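Local coordinates for hypothetical protein (Prochlorococcus marinus, PDB 2IT9) that is of unknown function but may bind DNA, at residues 8-12 against 24-28; 85-91 against 102-108; 48-53 against 66-72. All blocks are in the same frame, centred on the assembly; numbering follows the deposited sequence. Where two conformers were deposited one is given.

Interaction 1 (8-12 against 24-28); sequences PGWRI and LIGGE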
loop_
_atom_site.group_PDB
_atom_site.type_symbol
_atom_site.label_atom_id
_atom_site.label_comp_id
_atom_site.label_asym_id
_atom_site.label_seq_id
_atom_site.Cartn_x
_atom_site.Cartn_y
_atom_site.Cartn_z
ATOM N N PRO A 8 6.372 -8.177 -12.623
ATOM C CA PRO A 8 7.298 -7.737 -11.578
ATOM C C PRO A 8 6.962 -6.349 -11.048
ATOM O O PRO A 8 6.950 -5.370 -11.806
ATOM C CB PRO A 8 8.662 -7.795 -12.285
ATOM C CG PRO A 8 8.476 -8.900 -13.306
ATOM C CD PRO A 8 7.085 -8.682 -13.811
ATOM N N GLY A 9 6.576 -6.300 -9.769
ATOM C CA GLY A 9 6.282 -5.072 -9.043
ATOM C C GLY A 9 4.872 -4.525 -9.107
ATOM O O GLY A 9 4.595 -3.502 -8.499
ATOM N N TRP A 10 3.948 -5.232 -9.769
ATOM C CA TRP A 10 2.593 -4.744 -9.882
ATOM C C TRP A 10 1.517 -5.807 -10.223
ATOM O O TRP A 10 1.770 -6.852 -10.808
ATOM C CB TRP A 10 2.543 -3.677 -11.005
ATOM C CG TRP A 10 2.783 -4.276 -12.371
ATOM C CD1 TRP A 10 3.969 -4.548 -12.961
ATOM C CD2 TRP A 10 1.782 -4.704 -13.276
ATOM N NE1 TRP A 10 3.775 -5.107 -14.188
ATOM C CE2 TRP A 10 2.437 -5.253 -14.400
ATOM C CE3 TRP A 10 0.390 -4.677 -13.251
ATOM C CZ2 TRP A 10 1.752 -5.742 -15.494
ATOM C CZ3 TRP A 10 -0.290 -5.219 -14.348
ATOM C CH2 TRP A 10 0.380 -5.702 -15.436
ATOM N N ARG A 11 0.289 -5.423 -9.907
ATOM C CA ARG A 11 -0.874 -6.181 -10.293
ATOM C C ARG A 11 -2.142 -5.303 -10.285
ATOM O O ARG A 11 -2.230 -4.278 -9.554
ATOM C CB ARG A 11 -1.047 -7.426 -9.414
ATOM C CG ARG A 11 -1.340 -7.075 -7.969
ATOM C CD ARG A 11 -1.391 -8.330 -7.126
ATOM N NE ARG A 11 -1.297 -7.938 -5.712
ATOM C CZ ARG A 11 -1.910 -8.577 -4.719
ATOM N NH1 ARG A 11 -2.741 -9.600 -4.959
ATOM N NH2 ARG A 11 -1.733 -8.168 -3.476
ATOM N N ILE A 12 -3.123 -5.724 -11.073
ATOM C CA ILE A 12 -4.442 -5.130 -11.149
ATOM C C ILE A 12 -5.426 -6.292 -11.236
ATOM O O ILE A 12 -5.215 -7.191 -12.028
ATOM C CB ILE A 12 -4.625 -4.264 -12.376
ATOM C CG1 ILE A 12 -3.540 -3.197 -12.428
ATOM C CG2 ILE A 12 -5.986 -3.635 -12.395
ATOM C CD1 ILE A 12 -3.767 -2.274 -13.558
ATOM N N LEU A 24 -8.692 -4.253 -7.496
ATOM C CA LEU A 24 -7.524 -4.152 -6.644
ATOM C C LEU A 24 -6.357 -3.660 -7.490
ATOM O O LEU A 24 -6.156 -4.121 -8.598
ATOM C CB LEU A 24 -7.233 -5.494 -6.003
ATOM C CG LEU A 24 -5.893 -5.652 -5.274
ATOM C CD1 LEU A 24 -6.005 -6.731 -4.232
ATOM C CD2 LEU A 24 -4.715 -5.918 -6.206
ATOM N N ILE A 25 -5.583 -2.733 -6.944
ATOM C CA ILE A 25 -4.311 -2.338 -7.546
ATOM C C ILE A 25 -3.224 -2.686 -6.548
ATOM O O ILE A 25 -3.428 -2.587 -5.309
ATOM C CB ILE A 25 -4.258 -0.856 -7.981
ATOM C CG1 ILE A 25 -4.560 0.076 -6.817
ATOM C CG2 ILE A 25 -5.218 -0.607 -9.142
ATOM C CD1 ILE A 25 -4.179 1.547 -7.035
ATOM N N GLY A 26 -2.099 -3.167 -7.067
ATOM C CA GLY A 26 -0.979 -3.553 -6.244
ATOM C C GLY A 26 0.414 -3.171 -6.715
ATOM O O GLY A 26 0.656 -3.125 -7.903
ATOM N N GLY A 27 1.295 -2.871 -5.745
ATOM C CA GLY A 27 2.720 -2.664 -5.940
ATOM C C GLY A 27 3.472 -3.850 -5.320
ATOM O O GLY A 27 2.891 -4.897 -5.012
ATOM N N GLU A 28 4.772 -3.725 -5.119
ATOM C CA GLU A 28 5.515 -4.850 -4.551
ATOM C C GLU A 28 5.111 -5.150 -3.102
ATOM O O GLU A 28 5.001 -6.312 -2.710
ATOM C CB GLU A 28 7.000 -4.560 -4.552
ATOM C CG GLU A 28 7.829 -5.777 -4.205
ATOM C CD GLU A 28 9.304 -5.517 -4.222
ATOM O OE1 GLU A 28 9.711 -4.360 -3.989
ATOM O OE2 GLU A 28 10.060 -6.496 -4.431
HETATM O O HOH W 1 6.503 -1.968 -7.418
HETATM O O HOH W 2 0.507 -6.455 -4.001
#
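Arg11 and Gly26 face each other as an antiparallel hydrogen-bonded pair and exchange the two backbone bonds of this contact. Gly26 N gives its hydrogen to Arg11 O at 2.7 Å, while Arg11 N reaches Gly26 O at 3.1 Å from above the carbonyl plane, 43° out of it. The same Gly26 O also accepts a hydrogen bond from Trp106 NE1, and Trp10 CA lies 3.2 Å from it as a CA-H...O contact. A side chain on Gly26 would collide with Arg11 CG: with chi1 at 65°, CG sits between the backbone N and the carbonyl carbon and leans across the glycine. From there the extended chain of Arg11 carries its guanidinium past Leu24, whose CD2 lies over one face of it, 4.0 Å from Arg11 NE, and also touches Arg11 CG.

These residues belong to the antiparallel hairpin of strands 10-15 and 23-26, the middle pair of a four-stranded meander. One register step on, Ile12 and Ile25 form a non-hydrogen-bonded pair on the opposite face of the sheet from Arg11, where both pack on Trp39 of helix 36-56.

Beyond residue 26 the partnership passes to water and weak contacts. Gly9, whose positive phi suits a residue without a side chain, directs its O to Gly27 CA at 3.3 Å. One water donates to Gly9 O and is only weakly held by Glu28 N. Another, in the plane of the Arg11 guanidinium, accepts from Arg11 NH2 at 2.9 Å and reaches Gly27 O at 3.0 Å. Arg11 NH2 finds its charged partner in Glu103 of the second subunit, and Trp10 turns away from the hairpin partner to lie against Val110, Val114 and Ala117 of helix 110-120.

Interaction 2 (85-91 against 102-108); sequences GWNLRLI and AEVYWPR. With PGE (triethylene glycol), chain F.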
loop_
_atom_site.group_PDB
_atom_site.type_symbol
_atom_site.label_atom_id
_atom_site.label_comp_id
_atom_site.label_asym_id
_atom_site.label_seq_id
_atom_site.Cartn_x
_atom_site.Cartn_y
_atom_site.Cartn_z
ATOM N N GLY A 85 12.534 7.376 -17.863
ATOM C CA GLY A 85 11.418 6.755 -17.199
ATOM C C GLY A 85 10.778 7.658 -16.167
ATOM O O GLY A 85 11.182 8.819 -15.961
ATOM N N TRP A 86 9.757 7.113 -15.527
ATOM C CA TRP A 86 9.024 7.853 -14.525
ATOM C C TRP A 86 8.406 7.024 -13.428
ATOM O O TRP A 86 8.028 5.897 -13.661
ATOM C CB TRP A 86 7.916 8.671 -15.182
ATOM C CG TRP A 86 6.969 7.822 -16.023
ATOM C CD1 TRP A 86 7.217 7.312 -17.269
ATOM C CD2 TRP A 86 5.630 7.428 -15.697
ATOM N NE1 TRP A 86 6.147 6.571 -17.703
ATOM C CE2 TRP A 86 5.146 6.658 -16.778
ATOM C CE3 TRP A 86 4.806 7.617 -14.588
ATOM C CZ2 TRP A 86 3.877 6.103 -16.792
ATOM C CZ3 TRP A 86 3.540 7.066 -14.601
ATOM C CH2 TRP A 86 3.082 6.319 -15.706
ATOM N N ASN A 87 8.264 7.623 -12.235
ATOM C CA ASN A 87 7.601 6.956 -11.117
ATOM C C ASN A 87 6.296 7.697 -10.847
ATOM O O ASN A 87 6.040 8.801 -11.379
ATOM C CB ASN A 87 8.483 6.861 -9.859
ATOM C CG ASN A 87 8.910 8.208 -9.339
ATOM O OD1 ASN A 87 8.140 9.149 -9.324
ATOM N ND2 ASN A 87 10.152 8.295 -8.908
ATOM N N LEU A 88 5.448 7.086 -10.023
ATOM C CA LEU A 88 4.126 7.621 -9.767
ATOM C C LEU A 88 3.698 7.422 -8.331
ATOM O O LEU A 88 3.704 6.284 -7.829
ATOM C CB LEU A 88 3.092 6.947 -10.685
ATOM C CG LEU A 88 1.640 7.476 -10.588
ATOM C CD1 LEU A 88 1.559 8.865 -11.130
ATOM C CD2 LEU A 88 0.731 6.552 -11.340
ATOM N N ARG A 89 3.356 8.539 -7.685
ATOM C CA ARG A 89 2.843 8.550 -6.322
ATOM C C ARG A 89 1.373 8.925 -6.413
ATOM O O ARG A 89 1.022 9.875 -7.108
ATOM C CB ARG A 89 3.593 9.548 -5.470
ATOM C CG ARG A 89 3.151 9.514 -4.039
ATOM C CD ARG A 89 3.921 10.495 -3.184
ATOM N NE ARG A 89 3.408 10.482 -1.812
ATOM C CZ ARG A 89 3.470 11.521 -0.985
ATOM N NH1 ARG A 89 3.995 12.680 -1.373
ATOM N NH2 ARG A 89 2.976 11.414 0.242
ATOM N N LEU A 90 0.523 8.144 -5.754
ATOM C CA LEU A 90 -0.913 8.362 -5.777
ATOM C C LEU A 90 -1.420 8.578 -4.341
ATOM O O LEU A 90 -1.057 7.820 -3.439
ATOM C CB LEU A 90 -1.648 7.182 -6.338
ATOM C CG LEU A 90 -1.368 6.921 -7.816
ATOM C CD1 LEU A 90 -2.011 5.614 -8.169
ATOM C CD2 LEU A 90 -1.949 8.035 -8.664
ATOM N N ILE A 91 -2.209 9.618 -4.167
ATOM C CA ILE A 91 -2.872 9.901 -2.894
ATOM C C ILE A 91 -4.372 9.832 -3.121
ATOM O O ILE A 91 -4.935 10.653 -3.878
ATOM C CB ILE A 91 -2.507 11.282 -2.362
ATOM C CG1 ILE A 91 -1.000 11.527 -2.428
ATOM C CG2 ILE A 91 -3.106 11.515 -0.968
ATOM C CD1 ILE A 91 -0.196 10.599 -1.690
ATOM N N ALA A 102 -5.658 6.494 1.400
ATOM C CA ALA A 102 -4.435 5.738 1.171
ATOM C C ALA A 102 -3.442 6.527 0.315
ATOM O O ALA A 102 -3.797 7.524 -0.322
ATOM C CB ALA A 102 -4.757 4.420 0.492
ATOM N N GLU A 103 -2.204 6.054 0.308
ATOM C CA GLU A 103 -1.175 6.590 -0.544
ATOM C C GLU A 103 -0.377 5.388 -1.014
ATOM O O GLU A 103 -0.042 4.500 -0.238
ATOM C CB GLU A 103 -0.278 7.558 0.231
ATOM C CG GLU A 103 -0.999 8.632 0.995
ATOM C CD GLU A 103 -0.030 9.539 1.758
ATOM O OE1 GLU A 103 1.194 9.289 1.656
ATOM O OE2 GLU A 103 -0.489 10.475 2.454
ATOM N N VAL A 104 -0.094 5.326 -2.308
ATOM C CA VAL A 104 0.635 4.222 -2.884
ATOM C C VAL A 104 1.619 4.742 -3.926
ATOM O O VAL A 104 1.513 5.906 -4.373
ATOM C CB VAL A 104 -0.301 3.152 -3.466
ATOM C CG1 VAL A 104 -1.235 2.589 -2.389
ATOM C CG2 VAL A 104 -1.132 3.708 -4.609
ATOM N N TYR A 105 2.510 3.853 -4.361
ATOM C CA TYR A 105 3.618 4.266 -5.255
ATOM C C TYR A 105 4.104 3.141 -6.144
ATOM O O TYR A 105 4.227 1.983 -5.684
ATOM C CB TYR A 105 4.753 4.794 -4.403
ATOM C CG TYR A 105 6.075 5.018 -5.104
ATOM C CD1 TYR A 105 6.371 6.263 -5.671
ATOM C CD2 TYR A 105 7.033 4.023 -5.154
ATOM C CE1 TYR A 105 7.617 6.505 -6.278
ATOM C CE2 TYR A 105 8.283 4.254 -5.769
ATOM C CZ TYR A 105 8.544 5.500 -6.329
ATOM O OH TYR A 105 9.762 5.764 -6.940
ATOM N N TRP A 106 4.333 3.463 -7.427
ATOM C CA TRP A 106 4.974 2.546 -8.383
ATOM C C TRP A 106 6.257 3.209 -8.875
ATOM O O TRP A 106 6.252 4.415 -9.182
ATOM C CB TRP A 106 4.122 2.223 -9.605
ATOM C CG TRP A 106 2.976 1.280 -9.356
ATOM C CD1 TRP A 106 3.075 -0.030 -8.997
ATOM C CD2 TRP A 106 1.579 1.544 -9.556
ATOM N NE1 TRP A 106 1.821 -0.598 -8.939
ATOM C CE2 TRP A 106 0.881 0.351 -9.254
ATOM C CE3 TRP A 106 0.851 2.672 -9.944
ATOM C CZ2 TRP A 106 -0.512 0.259 -9.342
ATOM C CZ3 TRP A 106 -0.528 2.589 -10.024
ATOM C CH2 TRP A 106 -1.200 1.398 -9.748
ATOM N N PRO A 107 7.357 2.452 -8.928
ATOM C CA PRO A 107 8.625 3.010 -9.354
ATOM C C PRO A 107 8.763 3.035 -10.887
ATOM O O PRO A 107 7.893 2.514 -11.620
ATOM C CB PRO A 107 9.630 2.058 -8.718
ATOM C CG PRO A 107 8.947 0.736 -8.825
ATOM C CD PRO A 107 7.503 1.043 -8.527
ATOM N N ARG A 108 9.887 3.585 -11.341
ATOM C CA ARG A 108 10.212 3.611 -12.782
ATOM C C ARG A 108 10.125 2.266 -13.416
ATOM O O ARG A 108 10.431 1.246 -12.785
ATOM C CB ARG A 108 11.619 4.133 -12.979
ATOM C CG ARG A 108 11.707 5.594 -12.487
ATOM C CD ARG A 108 13.144 6.005 -12.295
ATOM N NE ARG A 108 13.768 6.102 -13.578
ATOM C CZ ARG A 108 13.989 7.232 -14.230
ATOM N NH1 ARG A 108 13.696 8.423 -13.700
ATOM N NH2 ARG A 108 14.564 7.151 -15.409
HETATM C C1 PGE F . 7.630 11.391 -0.955
HETATM O O1 PGE F . 8.361 11.041 0.223
HETATM C C2 PGE F . 7.738 10.279 -1.995
HETATM O O2 PGE F . 7.182 9.067 -1.475
HETATM C C3 PGE F . 7.092 8.050 -2.471
HETATM C C4 PGE F . 6.362 6.887 -1.827
HETATM O O4 PGE F . 3.023 8.137 0.044
HETATM C C6 PGE F . 3.562 6.843 0.264
HETATM C C5 PGE F . 4.129 6.392 -1.063
HETATM O O3 PGE F . 5.059 7.369 -1.527
#
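Leu88 pairs with Trp106, and Leu90 with Val104, through four backbone hydrogen bonds that zip the two strands together in antiparallel register. The straightest is Leu90 N to Val104 O, 2.8 Å long with an angle of 175° at the hydrogen. Arg89 with Tyr105, between these pairs, and Ile91 with Glu103, one step beyond, are non-hydrogen-bonded.

Apolar contacts gather on the face of Leu88, Leu90, Val104 and Trp106. Leu88 lies alongside Trp106 and brings CD2 to the edge of the indole, whereas Leu90 CD1 comes obliquely to Trp106 CZ3 at 3.8 Å and Leu90 CB rests on Val104 CG2. The indole also meets the ring of Trp30, from strand 30-34.

Polar and charged contacts occupy the other face. Arg89 runs out fully extended, CG anti to the backbone N (chi1 -176°), and its NH2 makes a salt bridge to Glu103 OE1 at 3.1 Å. The carboxylate oxygen lies in the guanidinium plane, yet is itself met from above the carboxylate plane, and the two planes are turned 67° apart. A triethylene glycol, probably from the crystallisation liquor, bridges the pair: its O4 accepts from Arg89 NE at 3.0 Å and donates to Glu103 OE1 at 2.7 Å. Beside the ion pair, Ile91 CD1 presses on Glu103 CG at 3.4 Å, while Asn87 crosses the Tyr105 ring with CB 3.7 Å from Tyr105 CE1. At the far end Arg108, bent at chi3, lays a guanidinium face over Gly85 O and hands NH2 to Asp82.

The arrangement is a classic two-faced antiparallel hairpin, closing the edge of a four-stranded meander: its apolar face meets helices 36-56 and 110-120, and strand 102-106 pairs with a strand of the second subunit, continuing the sheet across the dimer.

Interaction 3 (48-53 against 66-72); sequences ELCDQY and ITLELER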
loop_
_atom_site.group_PDB
_atom_site.type_symbol
_atom_site.label_atom_id
_atom_site.label_comp_id
_atom_site.label_asym_id
_atom_site.label_seq_id
_atom_site.Cartn_x
_atom_site.Cartn_y
_atom_site.Cartn_z
ATOM N N GLU A 48 -3.845 10.734 -18.543
ATOM C CA GLU A 48 -3.561 12.136 -18.790
ATOM C C GLU A 48 -2.120 12.480 -18.447
ATOM O O GLU A 48 -1.451 13.164 -19.239
ATOM C CB GLU A 48 -4.499 13.055 -18.007
ATOM C CG GLU A 48 -4.104 14.475 -18.189
ATOM C CD GLU A 48 -5.098 15.456 -17.687
ATOM O OE1 GLU A 48 -6.249 15.061 -17.394
ATOM O OE2 GLU A 48 -4.711 16.640 -17.607
ATOM N N LEU A 49 -1.640 12.021 -17.285
ATOM C CA LEU A 49 -0.242 12.291 -16.903
ATOM C C LEU A 49 0.750 11.606 -17.841
ATOM O O LEU A 49 1.690 12.247 -18.348
ATOM C CB LEU A 49 0.031 11.857 -15.469
ATOM C CG LEU A 49 -0.535 12.726 -14.365
ATOM C CD1 LEU A 49 -0.389 11.968 -13.054
ATOM C CD2 LEU A 49 0.201 14.034 -14.288
ATOM N N CYS A 50 0.502 10.326 -18.110
ATOM C CA CYS A 50 1.363 9.545 -18.998
ATOM C C CYS A 50 1.483 10.223 -20.368
ATOM O O CYS A 50 2.611 10.484 -20.837
ATOM C CB CYS A 50 0.907 8.047 -19.078
ATOM S SG CYS A 50 2.030 7.077 -20.129
ATOM N N ASP A 51 0.372 10.618 -20.984
ATOM C CA ASP A 51 0.429 11.248 -22.288
ATOM C C ASP A 51 1.220 12.549 -22.252
ATOM O O ASP A 51 2.012 12.825 -23.160
ATOM C CB ASP A 51 -0.985 11.538 -22.843
ATOM C CG ASP A 51 -1.753 10.260 -23.245
ATOM O OD1 ASP A 51 -1.185 9.127 -23.239
ATOM O OD2 ASP A 51 -2.953 10.401 -23.554
ATOM N N GLN A 52 0.981 13.363 -21.226
ATOM C CA GLN A 52 1.701 14.624 -21.105
ATOM C C GLN A 52 3.201 14.422 -20.930
ATOM O O GLN A 52 4.005 15.141 -21.540
ATOM C CB GLN A 52 1.203 15.405 -19.936
ATOM C CG GLN A 52 1.774 16.772 -19.939
ATOM C CD GLN A 52 1.259 17.577 -18.823
ATOM O OE1 GLN A 52 0.743 17.022 -17.841
ATOM N NE2 GLN A 52 1.336 18.916 -18.970
ATOM N N TYR A 53 3.568 13.470 -20.074
ATOM C CA TYR A 53 4.953 13.126 -19.890
ATOM C C TYR A 53 5.593 12.708 -21.214
ATOM O O TYR A 53 6.679 13.178 -21.548
ATOM C CB TYR A 53 5.109 12.023 -18.858
ATOM C CG TYR A 53 6.449 11.311 -18.942
ATOM C CD1 TYR A 53 7.597 11.869 -18.397
ATOM C CD2 TYR A 53 6.572 10.102 -19.609
ATOM C CE1 TYR A 53 8.844 11.221 -18.499
ATOM C CE2 TYR A 53 7.795 9.448 -19.701
ATOM C CZ TYR A 53 8.933 10.006 -19.166
ATOM O OH TYR A 53 10.150 9.330 -19.298
ATOM N N ILE A 66 11.304 16.225 -14.831
ATOM C CA ILE A 66 9.999 16.848 -14.805
ATOM C C ILE A 66 9.202 16.251 -13.690
ATOM O O ILE A 66 9.348 15.053 -13.341
ATOM C CB ILE A 66 9.233 16.653 -16.156
ATOM C CG1 ILE A 66 7.949 17.494 -16.204
ATOM C CG2 ILE A 66 8.908 15.193 -16.410
ATOM C CD1 ILE A 66 8.190 18.972 -16.193
ATOM N N THR A 67 8.383 17.098 -13.108
ATOM C CA THR A 67 7.402 16.702 -12.097
ATOM C C THR A 67 6.037 17.226 -12.612
ATOM O O THR A 67 5.911 18.409 -13.007
ATOM C CB THR A 67 7.707 17.345 -10.705
ATOM O OG1 THR A 67 9.035 17.001 -10.300
ATOM C CG2 THR A 67 6.679 16.876 -9.630
ATOM N N LEU A 68 5.034 16.346 -12.613
ATOM C CA LEU A 68 3.697 16.710 -13.083
ATOM C C LEU A 68 2.750 16.259 -12.008
ATOM O O LEU A 68 2.767 15.094 -11.639
ATOM C CB LEU A 68 3.355 15.946 -14.382
ATOM C CG LEU A 68 4.248 16.165 -15.610
ATOM C CD1 LEU A 68 3.833 15.226 -16.717
ATOM C CD2 LEU A 68 4.136 17.620 -16.046
ATOM N N GLU A 69 1.912 17.161 -11.518
ATOM C CA GLU A 69 0.950 16.799 -10.471
ATOM C C GLU A 69 -0.444 17.082 -11.012
ATOM O O GLU A 69 -0.707 18.169 -11.549
ATOM C CB GLU A 69 1.201 17.643 -9.210
ATOM C CG GLU A 69 0.252 17.394 -8.100
ATOM C CD GLU A 69 0.524 18.286 -6.912
ATOM O OE1 GLU A 69 1.642 18.206 -6.368
ATOM O OE2 GLU A 69 -0.399 19.024 -6.505
ATOM N N LEU A 70 -1.362 16.148 -10.781
ATOM C CA LEU A 70 -2.732 16.300 -11.226
ATOM C C LEU A 70 -3.662 15.787 -10.142
ATOM O O LEU A 70 -3.563 14.645 -9.722
ATOM C CB LEU A 70 -2.968 15.479 -12.502
ATOM C CG LEU A 70 -4.422 15.337 -12.965
ATOM C CD1 LEU A 70 -5.074 16.674 -13.230
ATOM C CD2 LEU A 70 -4.472 14.461 -14.265
ATOM N N GLU A 71 -4.557 16.644 -9.711
ATOM C CA GLU A 71 -5.599 16.268 -8.768
ATOM C C GLU A 71 -6.978 16.357 -9.395
ATOM O O GLU A 71 -7.433 17.394 -9.826
ATOM C CB GLU A 71 -5.626 17.157 -7.523
ATOM C CG GLU A 71 -6.763 16.726 -6.559
ATOM C CD GLU A 71 -6.841 17.488 -5.238
ATOM O OE1 GLU A 71 -6.732 18.735 -5.225
ATOM O OE2 GLU A 71 -7.111 16.820 -4.211
ATOM N N ARG A 72 -7.659 15.238 -9.364
ATOM C CA ARG A 72 -9.023 15.146 -9.778
ATOM C C ARG A 72 -9.624 14.287 -8.649
ATOM O O ARG A 72 -9.402 13.097 -8.624
ATOM C CB ARG A 72 -9.102 14.409 -11.106
ATOM C CG ARG A 72 -10.474 14.303 -11.619
ATOM C CD ARG A 72 -10.743 15.257 -12.764
ATOM N NE ARG A 72 -10.117 14.781 -13.993
ATOM C CZ ARG A 72 -10.554 13.752 -14.723
ATOM N NH1 ARG A 72 -11.618 13.030 -14.355
ATOM N NH2 ARG A 72 -9.898 13.418 -15.823
#
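Leu49 CG stands anti to its carbonyl carbon (chi1 -74°), which swings CD2 down from the helix between two leucines of the strand; Leu68, with chi1 -61°, likewise sets CG beside its own backbone N and rises to meet it. The two side chains slide past each other in opposite directions, Leu49 CD2 coming to 3.7 Å from Leu68 CB and 3.9 Å from Leu70 CB.

Farther out, Leu68 CD1 reaches under the next helical turn, 3.7 Å from Gln52 OE1 and 4.1 Å from Tyr53 CB. With an alanine at Leu68, CG and both methyls go, which would probably leave a gap beneath Gln52 and Tyr53 and set the Gln52 amide freer to turn. Leu70 CD2 lies against the Glu48 carboxylate, 3.6 Å from Glu48 CD, the two side chains crossing at about a right angle. At the opposite end Ile66 CG2 meets the edge of the Tyr53 ring at 4.1 Å. No hydrogen bond joins the segments, and in one of the two conformers of Arg72 its charge stays beyond salt-bridge distance of Glu48.

Segment 48-53 of helix 36-56 runs at 153° to segment 66-72, roughly antiparallel, on strand 65-72, the outermost of its sheet within this chain, while Leu49 continues inward to Ala77 and Leu88 of the next strands and Tyr53 hydrogen-bonds through its OH to Asp82 O.

How the interactions relate
Interactions 1 and 2 are both hairpins, one in each four-stranded sheet, whereas interaction 3 lays a helix on the outermost strand of the sheet to which interaction 2 belongs. The first two depend on backbone hydrogen bonds; the third has none across its segments and relies on leucine and isoleucine side chains meeting the helix, including the Tyr53 ring. Interaction 2 lies nearest the chain's centre and touches both others: Trp106 links it to the glycines of interaction 1, and Trp86 meets Tyr53 of interaction 3. Interactions 1 and 3 do not touch, with nearest atoms about 13 Å apart. All three are partly buried, but charged groups from interactions 1 and 2 meet across the dimer, while no second subunit reaches interaction 3.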